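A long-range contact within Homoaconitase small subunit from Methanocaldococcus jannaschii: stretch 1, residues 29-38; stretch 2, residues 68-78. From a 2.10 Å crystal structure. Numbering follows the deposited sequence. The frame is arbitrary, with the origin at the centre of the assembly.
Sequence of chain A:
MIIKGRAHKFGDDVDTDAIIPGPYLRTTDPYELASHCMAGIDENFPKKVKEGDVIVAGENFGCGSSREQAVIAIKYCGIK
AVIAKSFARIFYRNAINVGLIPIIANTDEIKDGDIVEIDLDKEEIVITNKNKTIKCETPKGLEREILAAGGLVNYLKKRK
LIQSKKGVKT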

# COMPACT_ATOMS: atom_id res chain seq x y z
N ASP A 29 -11.16 10.41 13.76
CA ASP A 29 -11.03 9.69 12.50
C ASP A 29 -9.84 10.16 11.67
O ASP A 29 -9.74 11.34 11.32
CB ASP A 29 -12.32 9.85 11.69
CG ASP A 29 -12.45 8.81 10.59
OD1 ASP A 29 -11.52 8.72 9.76
OD2 ASP A 29 -13.47 8.10 10.56
N PRO A 30 -8.91 9.25 11.36
CA PRO A 30 -7.73 9.60 10.56
C PRO A 30 -8.14 9.96 9.14
O PRO A 30 -7.54 10.81 8.50
CB PRO A 30 -6.89 8.33 10.63
CG PRO A 30 -7.92 7.25 10.70
CD PRO A 30 -8.91 7.81 11.70
N TYR A 31 -9.19 9.29 8.65
CA TYR A 31 -9.70 9.55 7.32
C TYR A 31 -10.28 10.96 7.28
O TYR A 31 -10.27 11.62 6.24
CB TYR A 31 -10.79 8.54 6.96
CG TYR A 31 -10.24 7.17 6.60
CD1 TYR A 31 -9.49 6.99 5.44
CD2 TYR A 31 -10.48 6.06 7.42
CE1 TYR A 31 -8.98 5.74 5.10
CE2 TYR A 31 -9.98 4.81 7.09
CZ TYR A 31 -9.23 4.65 5.93
OH TYR A 31 -8.72 3.42 5.59
N GLU A 32 -10.77 11.42 8.43
CA GLU A 32 -11.33 12.76 8.54
C GLU A 32 -10.18 13.75 8.35
O GLU A 32 -10.33 14.79 7.72
CB GLU A 32 -11.97 12.96 9.92
CG GLU A 32 -12.86 14.19 10.04
CD GLU A 32 -14.08 14.11 9.14
OE1 GLU A 32 -14.81 13.09 9.20
OE2 GLU A 32 -14.33 15.08 8.38
N LEU A 33 -9.04 13.40 8.92
CA LEU A 33 -7.84 14.22 8.81
C LEU A 33 -7.35 14.19 7.38
O LEU A 33 -6.99 15.21 6.80
CB LEU A 33 -6.75 13.69 9.75
CG LEU A 33 -6.97 13.91 11.25
CD1 LEU A 33 -5.92 13.14 12.05
CD2 LEU A 33 -6.90 15.40 11.55
N ALA A 34 -7.34 12.99 6.80
CA ALA A 34 -6.88 12.80 5.43
C ALA A 34 -7.69 13.62 4.43
O ALA A 34 -7.14 14.11 3.44
CB ALA A 34 -6.94 11.32 5.07
N SER A 35 -8.98 13.80 4.68
CA SER A 35 -9.83 14.56 3.78
C SER A 35 -9.41 16.03 3.66
O SER A 35 -9.90 16.75 2.79
CB SER A 35 -11.30 14.45 4.22
OG SER A 35 -11.49 15.06 5.48
N HIS A 36 -8.52 16.47 4.53
CA HIS A 36 -8.05 17.85 4.47
C HIS A 36 -6.54 17.94 4.34
O HIS A 36 -5.93 18.96 4.69
CB HIS A 36 -8.54 18.64 5.68
CG HIS A 36 -10.03 18.76 5.74
ND1 HIS A 36 -10.83 17.87 6.43
CD2 HIS A 36 -10.88 19.61 5.10
CE1 HIS A 36 -12.10 18.16 6.22
NE2 HIS A 36 -12.16 19.21 5.42
N CYS A 37 -5.93 16.88 3.83
CA CYS A 37 -4.49 16.83 3.65
C CYS A 37 -4.06 17.90 2.65
O CYS A 37 -4.64 18.03 1.57
CB CYS A 37 -4.07 15.45 3.15
SG CYS A 37 -2.28 15.23 3.04
N MET A 38 -3.04 18.67 3.03
CA MET A 38 -2.50 19.75 2.18
C MET A 38 -3.50 20.88 1.92
O MET A 38 -3.24 21.76 1.10
CB MET A 38 -2.03 19.20 0.83
CG MET A 38 -1.12 17.99 0.91
SD MET A 38 0.27 18.27 2.02
CE MET A 38 1.22 19.44 1.08
N GLU A 68 1.28 14.65 15.08
CA GLU A 68 1.18 13.31 14.55
C GLU A 68 0.08 13.28 13.50
O GLU A 68 0.05 12.41 12.62
CB GLU A 68 0.85 12.32 15.67
CG GLU A 68 1.98 12.08 16.65
CD GLU A 68 1.51 12.11 18.09
OE1 GLU A 68 0.49 11.45 18.40
OE2 GLU A 68 2.16 12.78 18.92
N GLN A 69 -0.83 14.25 13.58
CA GLN A 69 -1.94 14.33 12.64
C GLN A 69 -1.50 14.64 11.22
O GLN A 69 -2.14 14.22 10.26
CB GLN A 69 -2.96 15.38 13.09
CG GLN A 69 -3.74 15.00 14.33
CD GLN A 69 -3.14 15.59 15.60
OE1 GLN A 69 -1.93 15.56 15.80
NE2 GLN A 69 -4.00 16.11 16.47
N ALA A 70 -0.40 15.37 11.08
CA ALA A 70 0.11 15.72 9.76
C ALA A 70 0.50 14.46 8.98
O ALA A 70 0.14 14.31 7.81
CB ALA A 70 1.30 16.65 9.88
N VAL A 71 1.24 13.56 9.62
CA VAL A 71 1.67 12.34 8.96
C VAL A 71 0.51 11.38 8.78
O VAL A 71 0.49 10.59 7.84
CB VAL A 71 2.81 11.62 9.74
CG1 VAL A 71 4.00 12.56 9.87
CG2 VAL A 71 2.33 11.16 11.10
N ILE A 72 -0.46 11.44 9.69
CA ILE A 72 -1.63 10.58 9.61
C ILE A 72 -2.53 11.05 8.46
O ILE A 72 -3.17 10.23 7.79
CB ILE A 72 -2.43 10.59 10.94
CG1 ILE A 72 -1.61 9.86 12.02
CG2 ILE A 72 -3.79 9.93 10.76
CD1 ILE A 72 -2.29 9.81 13.38
N ALA A 73 -2.56 12.36 8.22
CA ALA A 73 -3.36 12.94 7.15
C ALA A 73 -2.82 12.47 5.81
O ALA A 73 -3.58 12.16 4.89
CB ALA A 73 -3.31 14.46 7.23
N ILE A 74 -1.49 12.43 5.69
CA ILE A 74 -0.84 11.99 4.47
C ILE A 74 -1.05 10.48 4.29
O ILE A 74 -1.54 10.02 3.25
CB ILE A 74 0.67 12.30 4.51
CG1 ILE A 74 0.88 13.82 4.59
CG2 ILE A 74 1.37 11.73 3.28
CD1 ILE A 74 2.32 14.24 4.85
N LYS A 75 -0.68 9.71 5.31
CA LYS A 75 -0.80 8.26 5.26
C LYS A 75 -2.22 7.79 4.93
O LYS A 75 -2.40 6.84 4.16
CB LYS A 75 -0.35 7.65 6.60
CG LYS A 75 -0.46 6.13 6.68
CD LYS A 75 -0.08 5.65 8.09
CE LYS A 75 -0.11 4.13 8.23
NZ LYS A 75 -1.48 3.56 8.10
N TYR A 76 -3.23 8.45 5.49
CA TYR A 76 -4.59 8.04 5.22
C TYR A 76 -5.19 8.49 3.89
O TYR A 76 -6.39 8.30 3.64
CB TYR A 76 -5.51 8.39 6.40
CG TYR A 76 -5.38 7.37 7.50
CD1 TYR A 76 -4.25 7.32 8.32
CD2 TYR A 76 -6.36 6.39 7.68
CE1 TYR A 76 -4.09 6.33 9.27
CE2 TYR A 76 -6.21 5.38 8.63
CZ TYR A 76 -5.07 5.36 9.43
OH TYR A 76 -4.90 4.37 10.36
N CYS A 77 -4.36 9.08 3.04
CA CYS A 77 -4.78 9.50 1.70
C CYS A 77 -4.31 8.37 0.79
O CYS A 77 -4.56 8.39 -0.42
CB CYS A 77 -4.10 10.80 1.27
SG CYS A 77 -4.94 12.30 1.76
N GLY A 78 -3.64 7.39 1.38
CA GLY A 78 -3.13 6.28 0.60
C GLY A 78 -1.74 6.59 0.08
O GLY A 78 -1.26 5.93 -0.85

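Where two helices cross nearly at right angles, contact is concentrated around one point, and small residues there let the backbones meet while larger side chains close the flanks. The homoaconitase small subunit offers a compact example. The short helix beginning at Pro30 crosses the helix that ends at Lys75 at 82°, with the axes approaching to 7.5 Å. No hydrogen bond links the two stretches; packing does the work, burying 553 Å² in all.

The crossing point belongs to two alanines. The CA atoms of Ala34 and Ala73 lie 3.9 Å apart, and neither residue carries anything beyond CB. Ala34 CA comes within 3.4 Å of Ala73 O in a CA-H...O contact, so main chain meets main chain directly. Ala34 points its methyl toward the other stretch, where its CB lies 3.5 Å from Tyr76 CB and 3.4 Å from Tyr76 O. Ala73 projects sideways, and its CB rests 3.8 Å from Leu33 O.

Aromatic packing closes one flank. Tyr76, the first residue to leave helical backbone angles, directs its CA-to-CB bond toward the partner, and its m rotamer (chi1 -81°), with chi2 at 74°, presents one ring face to Pro30. The proline CB sits 3.4 Å from the centroid of the Tyr76 ring, only 3° off the ring normal, a nearly ideal CH-pi arrangement; Pro30 CG also reaches 3.3 Å from Tyr76 CE2. Proline suits this place twice over: its compact ring offers C-H groups to the aromatic face, and it is well tolerated in the first turn of a helix, where its missing N-H costs no helical bond. Tyr31 starts sideways, but its own m rotamer (chi1 -76°) brings the ring end nearer, so that the edge of Tyr76 meets its face, with planes at 86° and centroids 5.0 Å apart. Thus one tyrosine ring uses its face for Pro30 and its edge for Tyr31.

Aliphatic chains fill another part of the contact. Leu33, buried and directed toward the partner, adopts the m,t conformation common in helices, placing CD1 3.7 Å from Gln69 CG and 4.1 Å from Ile72 CG2. The glutamine contributes the aliphatic part of its side chain here, while its end leads away. Ile72 is also m,t, and its branch at CB supplies the CG2 that touches Pro30 CB at 3.5 Å.

The type I turn from Ala34 to Cys37 carries a buried cysteine back to the partner. Its t rotamer (chi1 -174°) sets Cys37 SG 3.8 Å from Ile74 CG1, while Cys37 CB packs 3.6 Å from Cys77 SG. With chi1 at -88°, Cys77 also brings its SG to 3.3 Å from Ala34 O. Within stretch 1, Asp29 caps the helix: OD1 accepts from Glu32 N at 3.1 Å and, weakly, from Tyr31 N at 2.6 Å.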